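Local coordinates for protein SusD homolog (Bacteroides thetaiotaomicron, PDB 3EHN) that probably captures host or dietary glycans at the bacterial surface for uptake, as other SusD-like outer-membrane lipoproteins do, at residues 35-40 with 50-55; 86-91 with 488-493; 173-178 with 199-204; 206-211 with 228-233. All coordinates share one frame; numbering follows the deposited sequence.

Interaction 1: 35-40 with 50-55; sequences RVIPIG and NDLQNT. With NDG (2-acetamido-2-deoxy-alpha-D-glucopyranose), chain C.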
# COMPACT_ATOMS: atom_id res chain seq x y z
N ARG A 35 4.19 -13.03 5.02
CA ARG A 35 2.78 -12.81 4.75
C ARG A 35 2.33 -11.36 4.69
O ARG A 35 1.34 -11.05 4.02
CB ARG A 35 1.91 -13.53 5.78
CG ARG A 35 2.12 -15.02 5.83
CD ARG A 35 1.72 -15.68 4.53
NE ARG A 35 2.08 -17.09 4.54
CZ ARG A 35 1.65 -17.98 3.65
NH1 ARG A 35 0.85 -17.61 2.65
NH2 ARG A 35 2.03 -19.24 3.76
N VAL A 36 3.01 -10.46 5.40
CA VAL A 36 2.60 -9.05 5.39
C VAL A 36 2.33 -8.61 3.95
O VAL A 36 1.25 -8.10 3.64
CB VAL A 36 3.65 -8.14 6.03
CG1 VAL A 36 3.20 -6.70 5.97
CG2 VAL A 36 3.86 -8.55 7.47
N ILE A 37 3.31 -8.78 3.08
CA ILE A 37 3.15 -8.49 1.65
C ILE A 37 3.73 -9.74 1.01
O ILE A 37 4.94 -9.97 1.05
CB ILE A 37 3.93 -7.25 1.19
CG1 ILE A 37 3.51 -6.04 2.02
CG2 ILE A 37 3.61 -6.97 -0.28
CD1 ILE A 37 4.14 -4.73 1.59
N PRO A 38 2.86 -10.59 0.44
CA PRO A 38 3.15 -11.86 -0.24
C PRO A 38 4.53 -11.98 -0.85
O PRO A 38 4.87 -11.27 -1.80
CB PRO A 38 2.04 -11.94 -1.26
CG PRO A 38 0.90 -11.42 -0.51
CD PRO A 38 1.48 -10.17 0.13
N ILE A 39 5.33 -12.89 -0.30
CA ILE A 39 6.69 -13.14 -0.76
C ILE A 39 7.01 -14.51 -0.18
O ILE A 39 6.43 -14.89 0.85
CB ILE A 39 7.68 -12.10 -0.18
CG1 ILE A 39 9.12 -12.40 -0.60
CG2 ILE A 39 7.61 -12.12 1.33
CD1 ILE A 39 9.50 -11.94 -1.98
N GLY A 40 7.91 -15.24 -0.83
CA GLY A 40 8.26 -16.56 -0.32
C GLY A 40 9.60 -17.11 -0.78
O GLY A 40 10.39 -16.40 -1.42
N ASN A 50 1.40 -15.16 -7.19
CA ASN A 50 -0.03 -15.24 -7.45
C ASN A 50 -0.76 -14.48 -6.35
O ASN A 50 -1.83 -13.93 -6.57
CB ASN A 50 -0.50 -16.70 -7.46
CG ASN A 50 -0.05 -17.44 -8.71
OD1 ASN A 50 -0.01 -18.67 -8.73
ND2 ASN A 50 0.26 -16.70 -9.76
N ASP A 51 -0.16 -14.49 -5.16
CA ASP A 51 -0.71 -13.81 -3.99
C ASP A 51 -0.47 -12.31 -4.10
O ASP A 51 -1.37 -11.50 -3.84
CB ASP A 51 -0.06 -14.34 -2.72
CG ASP A 51 -0.61 -15.70 -2.28
OD1 ASP A 51 -0.99 -16.52 -3.15
OD2 ASP A 51 -0.64 -15.96 -1.06
N LEU A 52 0.74 -11.93 -4.47
CA LEU A 52 1.08 -10.52 -4.60
C LEU A 52 0.26 -9.93 -5.74
O LEU A 52 -0.03 -8.73 -5.77
CB LEU A 52 2.57 -10.35 -4.92
CG LEU A 52 3.03 -8.89 -4.91
CD1 LEU A 52 2.96 -8.35 -3.48
CD2 LEU A 52 4.43 -8.80 -5.44
N GLN A 53 -0.10 -10.78 -6.68
CA GLN A 53 -0.87 -10.36 -7.82
C GLN A 53 -2.29 -9.96 -7.37
O GLN A 53 -2.83 -8.94 -7.81
CB GLN A 53 -0.90 -11.49 -8.84
CG GLN A 53 -1.26 -11.08 -10.23
CD GLN A 53 -1.16 -12.22 -11.21
OE1 GLN A 53 -1.74 -13.29 -11.00
NE2 GLN A 53 -0.42 -11.99 -12.29
N ASN A 54 -2.86 -10.76 -6.48
CA ASN A 54 -4.20 -10.54 -5.95
C ASN A 54 -4.30 -9.35 -5.00
O ASN A 54 -5.33 -8.70 -4.93
CB ASN A 54 -4.68 -11.81 -5.25
CG ASN A 54 -6.01 -11.62 -4.53
OD1 ASN A 54 -6.05 -11.48 -3.31
ND2 ASN A 54 -7.09 -11.63 -5.29
N THR A 55 -3.23 -9.07 -4.27
CA THR A 55 -3.24 -7.96 -3.32
C THR A 55 -2.65 -6.65 -3.85
O THR A 55 -3.16 -5.58 -3.53
CB THR A 55 -2.46 -8.29 -2.05
OG1 THR A 55 -1.07 -8.41 -2.36
CG2 THR A 55 -2.94 -9.59 -1.46
C1 NDG C . -2.39 -15.49 -14.70
C2 NDG C . -3.15 -16.14 -13.54
C3 NDG C . -2.06 -16.92 -12.75
C4 NDG C . -1.48 -18.01 -13.63
C5 NDG C . -0.87 -17.37 -14.95
C6 NDG C . -0.15 -18.42 -15.84
C7 NDG C . -4.79 -15.00 -12.02
C8 NDG C . -4.87 -15.54 -10.58
O5 NDG C . -1.72 -16.40 -15.61
O3 NDG C . -2.48 -17.56 -11.55
O4 NDG C . -0.41 -18.90 -13.07
O6 NDG C . 0.06 -17.82 -17.12
O7 NDG C . -5.81 -14.67 -12.60
N2 NDG C . -3.70 -15.17 -12.75
O1 NDG C . -3.10 -14.61 -15.54
O HOH W 1 -0.32 -15.58 1.48

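Interaction 2: 86-91 with 488-493; sequences SRMNYA and RFRFAP. With NDG (2-acetamido-2-deoxy-alpha-D-glucopyranose), chain C.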
# COMPACT_ATOMS: atom_id res chain seq x y z
N SER A 86 -14.77 -16.52 -5.32
CA SER A 86 -13.47 -17.21 -5.14
C SER A 86 -12.32 -16.22 -4.97
O SER A 86 -11.47 -16.39 -4.10
CB SER A 86 -13.17 -18.14 -6.33
OG SER A 86 -12.75 -17.42 -7.48
N ARG A 87 -12.30 -15.19 -5.79
CA ARG A 87 -11.25 -14.19 -5.71
C ARG A 87 -11.29 -13.38 -4.42
O ARG A 87 -10.26 -12.93 -3.93
CB ARG A 87 -11.33 -13.27 -6.92
CG ARG A 87 -11.07 -14.01 -8.22
CD ARG A 87 -9.69 -14.65 -8.20
NE ARG A 87 -8.63 -13.65 -8.31
CZ ARG A 87 -7.34 -13.94 -8.41
NH1 ARG A 87 -6.95 -15.21 -8.42
NH2 ARG A 87 -6.43 -12.99 -8.53
N MET A 88 -12.48 -13.19 -3.86
CA MET A 88 -12.57 -12.44 -2.63
C MET A 88 -12.17 -13.30 -1.43
O MET A 88 -11.67 -12.77 -0.44
CB MET A 88 -13.98 -11.88 -2.46
CG MET A 88 -14.29 -10.76 -3.42
SD MET A 88 -13.12 -9.41 -3.22
CE MET A 88 -12.01 -9.72 -4.57
N ASN A 89 -12.39 -14.61 -1.51
CA ASN A 89 -11.99 -15.51 -0.43
C ASN A 89 -10.48 -15.58 -0.39
O ASN A 89 -9.87 -15.75 0.66
CB ASN A 89 -12.52 -16.92 -0.65
CG ASN A 89 -13.77 -17.20 0.14
OD1 ASN A 89 -13.83 -16.90 1.33
ND2 ASN A 89 -14.77 -17.78 -0.51
N TYR A 90 -9.88 -15.45 -1.57
CA TYR A 90 -8.44 -15.51 -1.73
C TYR A 90 -7.84 -14.22 -1.16
O TYR A 90 -6.83 -14.27 -0.44
CB TYR A 90 -8.15 -15.71 -3.22
CG TYR A 90 -6.71 -15.85 -3.65
CD1 TYR A 90 -5.81 -16.66 -2.96
CD2 TYR A 90 -6.26 -15.21 -4.81
CE1 TYR A 90 -4.50 -16.83 -3.42
CE2 TYR A 90 -4.97 -15.37 -5.28
CZ TYR A 90 -4.10 -16.17 -4.58
OH TYR A 90 -2.82 -16.31 -5.08
N ALA A 91 -8.46 -13.08 -1.44
CA ALA A 91 -7.98 -11.80 -0.93
C ALA A 91 -8.07 -11.78 0.59
O ALA A 91 -7.22 -11.22 1.27
CB ALA A 91 -8.79 -10.64 -1.52
N ARG A 488 -13.50 -0.42 -1.75
CA ARG A 488 -13.09 -1.54 -0.90
C ARG A 488 -13.40 -2.84 -1.63
O ARG A 488 -14.11 -2.83 -2.64
CB ARG A 488 -13.93 -1.56 0.37
CG ARG A 488 -15.43 -1.73 0.04
CD ARG A 488 -16.31 -1.65 1.27
NE ARG A 488 -16.16 -2.82 2.13
CZ ARG A 488 -16.81 -3.96 1.96
NH1 ARG A 488 -17.68 -4.10 0.96
NH2 ARG A 488 -16.57 -4.98 2.77
N PHE A 489 -12.87 -3.94 -1.11
CA PHE A 489 -13.17 -5.26 -1.67
C PHE A 489 -14.41 -5.72 -0.92
O PHE A 489 -14.67 -5.24 0.19
CB PHE A 489 -12.05 -6.26 -1.38
CG PHE A 489 -10.94 -6.25 -2.37
CD1 PHE A 489 -11.05 -5.54 -3.55
CD2 PHE A 489 -9.78 -6.96 -2.12
CE1 PHE A 489 -10.01 -5.54 -4.47
CE2 PHE A 489 -8.73 -6.97 -3.03
CZ PHE A 489 -8.85 -6.25 -4.21
N ARG A 490 -15.19 -6.63 -1.48
CA ARG A 490 -16.35 -7.12 -0.75
C ARG A 490 -15.99 -8.50 -0.21
O ARG A 490 -15.09 -9.17 -0.72
CB ARG A 490 -17.60 -7.18 -1.65
CG ARG A 490 -17.74 -8.43 -2.54
CD ARG A 490 -18.75 -8.21 -3.68
NE ARG A 490 -18.83 -9.38 -4.54
CZ ARG A 490 -19.74 -10.34 -4.43
NH1 ARG A 490 -20.68 -10.28 -3.49
NH2 ARG A 490 -19.69 -11.40 -5.23
N PHE A 491 -16.67 -8.92 0.85
CA PHE A 491 -16.43 -10.24 1.41
C PHE A 491 -17.17 -11.26 0.53
O PHE A 491 -18.30 -11.01 0.08
CB PHE A 491 -16.97 -10.32 2.84
CG PHE A 491 -16.22 -9.47 3.83
CD1 PHE A 491 -14.94 -9.80 4.22
CD2 PHE A 491 -16.83 -8.35 4.38
CE1 PHE A 491 -14.26 -9.03 5.16
CE2 PHE A 491 -16.15 -7.57 5.32
CZ PHE A 491 -14.87 -7.91 5.71
N ALA A 492 -16.54 -12.40 0.26
CA ALA A 492 -17.18 -13.43 -0.56
C ALA A 492 -18.48 -13.80 0.15
O ALA A 492 -18.47 -14.10 1.34
CB ALA A 492 -16.28 -14.64 -0.67
N PRO A 493 -19.61 -13.76 -0.57
CA PRO A 493 -20.90 -14.10 0.03
C PRO A 493 -20.94 -15.43 0.78
O PRO A 493 -21.46 -15.52 1.90
CB PRO A 493 -21.84 -14.08 -1.17
CG PRO A 493 -21.26 -12.96 -1.99
CD PRO A 493 -19.78 -13.27 -1.95
C1 NDG C . -2.39 -15.49 -14.70
C2 NDG C . -3.15 -16.14 -13.54
C3 NDG C . -2.06 -16.92 -12.75
C4 NDG C . -1.48 -18.01 -13.63
C5 NDG C . -0.87 -17.37 -14.95
C6 NDG C . -0.15 -18.42 -15.84
C7 NDG C . -4.79 -15.00 -12.02
C8 NDG C . -4.87 -15.54 -10.58
O5 NDG C . -1.72 -16.40 -15.61
O3 NDG C . -2.48 -17.56 -11.55
O4 NDG C . -0.41 -18.90 -13.07
O6 NDG C . 0.06 -17.82 -17.12
O7 NDG C . -5.81 -14.67 -12.60
N2 NDG C . -3.70 -15.17 -12.75
O1 NDG C . -3.10 -14.61 -15.54

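Interaction 3: 173-178 with 199-204; sequences KSVELL and NWVKLA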
# COMPACT_ATOMS: atom_id res chain seq x y z
N LYS A 173 0.82 -0.44 23.48
CA LYS A 173 1.16 -1.44 24.48
C LYS A 173 2.42 -2.24 24.13
O LYS A 173 3.16 -2.67 25.01
CB LYS A 173 -0.02 -2.38 24.66
CG LYS A 173 0.23 -3.46 25.67
CD LYS A 173 -0.88 -4.49 25.66
CE LYS A 173 -0.42 -5.78 26.30
NZ LYS A 173 -1.39 -6.87 26.06
N SER A 174 2.67 -2.43 22.83
CA SER A 174 3.85 -3.17 22.37
C SER A 174 5.10 -2.32 22.61
O SER A 174 6.15 -2.82 23.00
CB SER A 174 3.75 -3.46 20.87
OG SER A 174 2.60 -4.22 20.55
N VAL A 175 4.96 -1.02 22.36
CA VAL A 175 6.04 -0.08 22.53
C VAL A 175 6.50 -0.00 23.98
O VAL A 175 7.70 0.04 24.26
CB VAL A 175 5.64 1.33 22.05
CG1 VAL A 175 6.84 2.26 22.11
CG2 VAL A 175 5.09 1.26 20.64
N GLU A 176 5.56 0.02 24.91
CA GLU A 176 5.92 0.09 26.32
C GLU A 176 6.78 -1.09 26.73
O GLU A 176 7.85 -0.91 27.31
CB GLU A 176 4.68 0.16 27.19
CG GLU A 176 3.84 1.39 26.91
CD GLU A 176 2.57 1.46 27.74
OE1 GLU A 176 1.79 2.42 27.55
OE2 GLU A 176 2.36 0.55 28.58
N LEU A 177 6.31 -2.31 26.43
CA LEU A 177 7.07 -3.49 26.82
C LEU A 177 8.38 -3.62 26.06
O LEU A 177 9.42 -3.88 26.66
CB LEU A 177 6.23 -4.76 26.62
CG LEU A 177 6.91 -6.08 27.03
CD1 LEU A 177 5.90 -7.07 27.60
CD2 LEU A 177 7.62 -6.67 25.83
N LEU A 178 8.34 -3.41 24.75
CA LEU A 178 9.55 -3.53 23.96
C LEU A 178 10.63 -2.54 24.34
O LEU A 178 11.82 -2.79 24.10
CB LEU A 178 9.24 -3.42 22.47
CG LEU A 178 8.76 -4.73 21.84
CD1 LEU A 178 8.59 -4.54 20.35
CD2 LEU A 178 9.77 -5.82 22.10
N ASN A 199 14.69 -1.01 16.73
CA ASN A 199 14.15 -0.78 15.40
C ASN A 199 12.69 -1.18 15.28
O ASN A 199 11.94 -0.57 14.52
CB ASN A 199 15.02 -1.49 14.38
CG ASN A 199 16.10 -0.59 13.82
OD1 ASN A 199 17.10 -1.05 13.29
ND2 ASN A 199 15.89 0.72 13.92
N TRP A 200 12.29 -2.20 16.04
CA TRP A 200 10.90 -2.63 16.00
C TRP A 200 10.02 -1.60 16.70
O TRP A 200 8.87 -1.39 16.32
CB TRP A 200 10.75 -4.00 16.65
CG TRP A 200 11.12 -5.13 15.76
CD1 TRP A 200 12.27 -5.86 15.79
CD2 TRP A 200 10.34 -5.66 14.68
NE1 TRP A 200 12.26 -6.81 14.80
CE2 TRP A 200 11.09 -6.71 14.10
CE3 TRP A 200 9.09 -5.35 14.14
CZ2 TRP A 200 10.62 -7.46 13.01
CZ3 TRP A 200 8.63 -6.08 13.06
CH2 TRP A 200 9.39 -7.13 12.50
N VAL A 201 10.57 -0.95 17.72
CA VAL A 201 9.83 0.07 18.44
C VAL A 201 9.56 1.22 17.48
O VAL A 201 8.48 1.82 17.49
CB VAL A 201 10.63 0.61 19.66
CG1 VAL A 201 9.98 1.86 20.21
CG2 VAL A 201 10.68 -0.43 20.75
N LYS A 202 10.54 1.51 16.64
CA LYS A 202 10.40 2.58 15.66
C LYS A 202 9.35 2.24 14.62
O LYS A 202 8.56 3.10 14.23
CB LYS A 202 11.74 2.87 14.98
CG LYS A 202 12.76 3.55 15.89
CD LYS A 202 13.94 4.05 15.12
CE LYS A 202 14.76 5.01 15.94
NZ LYS A 202 15.70 5.74 15.06
N LEU A 203 9.35 0.99 14.17
CA LEU A 203 8.36 0.57 13.18
C LEU A 203 6.96 0.74 13.75
O LEU A 203 6.06 1.23 13.07
CB LEU A 203 8.58 -0.89 12.78
CG LEU A 203 7.60 -1.45 11.76
CD1 LEU A 203 7.47 -0.49 10.61
CD2 LEU A 203 8.07 -2.81 11.28
N ALA A 204 6.80 0.34 15.00
CA ALA A 204 5.52 0.44 15.69
C ALA A 204 5.05 1.88 15.80
O ALA A 204 3.92 2.19 15.46
CB ALA A 204 5.61 -0.19 17.08

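Interaction 4: 206-211 with 228-233; sequences SLMLRI and TKALDP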
# COMPACT_ATOMS: atom_id res chain seq x y z
N SER A 206 6.02 4.31 14.05
CA SER A 206 5.87 4.78 12.68
C SER A 206 4.55 4.34 12.10
O SER A 206 3.99 5.01 11.24
CB SER A 206 7.01 4.27 11.80
OG SER A 206 8.19 5.04 11.98
N LEU A 207 4.05 3.21 12.55
CA LEU A 207 2.77 2.71 12.06
C LEU A 207 1.65 3.47 12.77
O LEU A 207 0.54 3.63 12.25
CB LEU A 207 2.64 1.22 12.33
CG LEU A 207 1.52 0.61 11.50
CD1 LEU A 207 2.07 0.37 10.13
CD2 LEU A 207 1.00 -0.70 12.11
N MET A 208 1.97 3.94 13.98
CA MET A 208 1.04 4.69 14.80
C MET A 208 0.85 6.03 14.10
O MET A 208 -0.27 6.46 13.86
CB MET A 208 1.65 4.89 16.19
CG MET A 208 0.65 5.19 17.30
SD MET A 208 1.41 5.26 18.97
CE MET A 208 2.04 3.56 19.15
N LEU A 209 1.96 6.66 13.74
CA LEU A 209 1.92 7.94 13.05
C LEU A 209 1.10 7.82 11.78
O LEU A 209 0.44 8.77 11.36
CB LEU A 209 3.33 8.40 12.68
CG LEU A 209 3.39 9.73 11.93
CD1 LEU A 209 2.98 10.88 12.85
CD2 LEU A 209 4.80 9.93 11.42
N ARG A 210 1.17 6.64 11.15
CA ARG A 210 0.43 6.39 9.93
C ARG A 210 -1.06 6.34 10.24
O ARG A 210 -1.86 7.07 9.66
CB ARG A 210 0.85 5.06 9.31
CG ARG A 210 0.14 4.76 8.01
CD ARG A 210 1.12 4.22 6.98
NE ARG A 210 1.10 2.77 6.92
CZ ARG A 210 2.03 2.05 6.32
NH1 ARG A 210 3.06 2.65 5.75
NH2 ARG A 210 1.92 0.73 6.28
N ILE A 211 -1.41 5.47 11.18
CA ILE A 211 -2.79 5.30 11.59
C ILE A 211 -3.41 6.61 12.07
O ILE A 211 -4.57 6.90 11.75
CB ILE A 211 -2.88 4.23 12.70
CG1 ILE A 211 -2.23 2.94 12.21
CG2 ILE A 211 -4.31 3.97 13.07
CD1 ILE A 211 -2.17 1.86 13.26
N THR A 228 1.06 12.04 19.37
CA THR A 228 1.99 12.51 20.39
C THR A 228 2.86 11.36 20.86
O THR A 228 4.08 11.42 20.77
CB THR A 228 1.27 13.11 21.61
OG1 THR A 228 0.43 14.20 21.18
CG2 THR A 228 2.27 13.63 22.62
N LYS A 229 2.23 10.29 21.35
CA LYS A 229 2.95 9.11 21.82
C LYS A 229 3.90 8.56 20.76
O LYS A 229 5.00 8.11 21.06
CB LYS A 229 1.97 8.01 22.20
CG LYS A 229 0.97 8.42 23.26
CD LYS A 229 -0.01 7.31 23.54
CE LYS A 229 -1.04 7.79 24.52
NZ LYS A 229 -2.00 6.71 24.84
N ALA A 230 3.45 8.60 19.51
CA ALA A 230 4.25 8.13 18.40
C ALA A 230 5.54 8.92 18.30
O ALA A 230 6.61 8.35 18.12
CB ALA A 230 3.48 8.27 17.12
N LEU A 231 5.46 10.24 18.44
CA LEU A 231 6.64 11.07 18.30
C LEU A 231 7.41 11.47 19.55
O LEU A 231 8.53 11.97 19.44
CB LEU A 231 6.27 12.32 17.51
CG LEU A 231 5.54 12.02 16.20
CD1 LEU A 231 5.06 13.32 15.56
CD2 LEU A 231 6.46 11.25 15.26
N ASP A 232 6.85 11.26 20.72
CA ASP A 232 7.56 11.62 21.94
C ASP A 232 8.89 10.86 21.95
O ASP A 232 8.91 9.63 21.92
CB ASP A 232 6.73 11.25 23.17
CG ASP A 232 7.29 11.85 24.45
OD1 ASP A 232 8.53 12.04 24.54
OD2 ASP A 232 6.49 12.12 25.36
N PRO A 233 10.02 11.59 22.00
CA PRO A 233 11.35 10.97 22.00
C PRO A 233 11.55 9.90 23.05
O PRO A 233 12.26 8.93 22.82
CB PRO A 233 12.28 12.16 22.22
CG PRO A 233 11.56 13.25 21.54
CD PRO A 233 10.14 13.05 22.03

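Interaction 1: 35-40 with 50-55
P38 lays its ring on helix 50-55, the CB atom 3.5 Å from D51 CB and also against the backbone N of L52. Its CD edge passes T55 OG1 at 4.0 Å. Just before it, I37 sends CG2 to L52 CD1 at 3.5 Å; with chi1 at -56° this methyl lies anti to the backbone N. I37 also packs on L339 and W341 of strand 339-342.

The polar part is indirect. R35 NH1 stays 4.3 Å from D51 OD2, too far for a salt bridge, and one water bridges the two, lying in the guanidinium plane at its edge, 2.6 Å from R35 NH1. D51 is fixed further by OD1 hydrogen-bonding to Y90 OH, and R35 by NE bonding to N31.

Turning round the helix brings the sugar. Q53 OE1 takes a weak bond from N2 of the N-acetylglucosamine (NDG) at 3.2 Å, and S263 holds Q53 NE2. N50 points ND2 at Y267 OH and OD1 weakly at O4 of the galactose, with ND2 also 3.4 Å from NDG O3. With an alanine here, Y267 OH would probably lose this donor, galactose O4 its weak partner, and a gap would open beside the sugars. Helix 47-63 thus packs on the core through one side and lines a disaccharide-binding site through the other, consistent with glycan binding by a SusD-like protein.

Interaction 2: 86-91 with 488-493
M88 folds its thioether over the ring of F489, a Met-aromatic contact in which the methyl rather than the sulfur sits above the ring centre. CE is 4.3 Å from the F489 ring centroid and only 10° off the ring normal, a clear CH-pi approach, whereas SD comes in obliquely, 4.5 Å from that centroid. Bends at chi2 (-58°) and chi3 curl the chain back this way, and the two side chains cross at about a right angle. The same curl carries CG and SD past the carbonyl O of R490, and SD also rests on F489 CB at 3.8 Å.

One turn further along the helix, A91 CB touches F489 CD2 at 3.9 Å, so the ring is packed by two residues of helix 86-91. At the other end A492 takes over: its CB lies 4.0 Å from M88 CB and 3.5 Å from ND2 of N89. No hydrogen bond links the two segments; the contact is van der Waals packing, mostly apolar.

R87 and Y90 leave the helix for the sugar side instead. Y90 CD2 lies over one face of the R87 guanidinium, toward its rim. R87 NH2 makes a salt bridge with E78, and the acetyl group of the bound NDG comes up to the guanidinium, its O7 over a face.

Around the contact, F83 meets F489 edge-to-face and takes R490 NE on its carbonyl O. Helix 116-140 packs here too: V139 is backbone hydrogen-bonded to F489, and F140 stacks on F491 and also touches A91, so 488-493 contacts both this helix and helix 85-110.

Interaction 3: 173-178 with 199-204
V175 and V201 meet where two helices pack antiparallel, the segments 173-178 and 199-204 running at 161° with their axes 9.5 Å apart. The pairing fits the largely helical, TPR-like scaffold expected of the SusD family.

The interface itself is wholly apolar. V175 CG1 touches V201 CG1 at 3.7 Å, the two side chains crossing at about a right angle. The other branch of V201, CG2, lies 3.7 Å from L178 CB, so this one valine reaches two residues a helical turn apart on the facing helix. L178 then carries CD1 to within 4.3 Å of W200 CB. That is as much as the tryptophan gives to this contact: its chi1 of -81° starts the indole off away from helix 173-178, and the side chain also packs on V128 and W341.

Polar and ring interactions involve partners beyond the two segments. W200 NE1 is hydrogen-bonded to D190, and its ring meets Y193 edge-to-face, which together would limit the indole's rotation. S174 OG is hydrogen-bonded to E123 and to the carbonyl O of D170; the link to E123, with I127 touching both S174 and L178, ties helix 160-180 to helix 116-140, which packs along the same side.

At the other end of the row from W200, the small residue A204 takes the second methyl of V175: CG2 stops 3.9 Å from A204 CB.

Interaction 4: 206-211 with 228-233
A chi1 of -158° turns the M208 chain across toward A230 and K229, and the turn at chi3 (-63°) then folds the methyl back at the tip. L209 takes a similar first torsion, while L231 on the other helix has chi1 of -51°, which directs its CD1 back to the facing leucine.

A230 is the residue they close upon. Its CB lies 4.0 Å from M208 CB and at the same range from the backbone N of L209, so the alanine methyl enters between two successive residues of helix 206-211. Beyond it the M208 sulfur runs alongside the backbone, SD being 4.0 Å from A230 N and 4.3 Å from K229 CB. The leucines meet at their ends instead, L209 CD1 to L231 CD1 at 4.2 Å, crossing at a slant.

This is the packing of consecutive helices, 197-215 and 220-231, joined by a short connection, as suits the TPR-like helical build of a SusD-type protein. No hydrogen bond crosses between them. The second helix is ending here: D232 N still bonds to T228 O at 2.8 Å, and D232 OD1 then accepts from K234 N.

The first helix faces other partners on its remaining sides. R210 makes salt bridges with E346 and E451, I211 packs on Y164, L168 and L171 of helix 160-180, and S206 OG bonds to the backbone N of I239.

Interactions 1 and 2 lie side by side, centres 15 Å apart, and are joined by Y90, whose OH also lies 3.0 Å from N50 O. Together they place helices 47-63 and 85-110 next to the bound disaccharide, whose NDG unit both contacts touch and which W73 and E269 also hold. Interactions 3 and 4 share helix 197-215, using successive parts of it; their centres are 10 Å apart and V175 CG2 meets M208 CE at 4.1 Å. The centres of this second pair lie about 25 to 32 Å from those of interactions 1 and 2, and both its contacts fall within the long loop that interaction 2 closes.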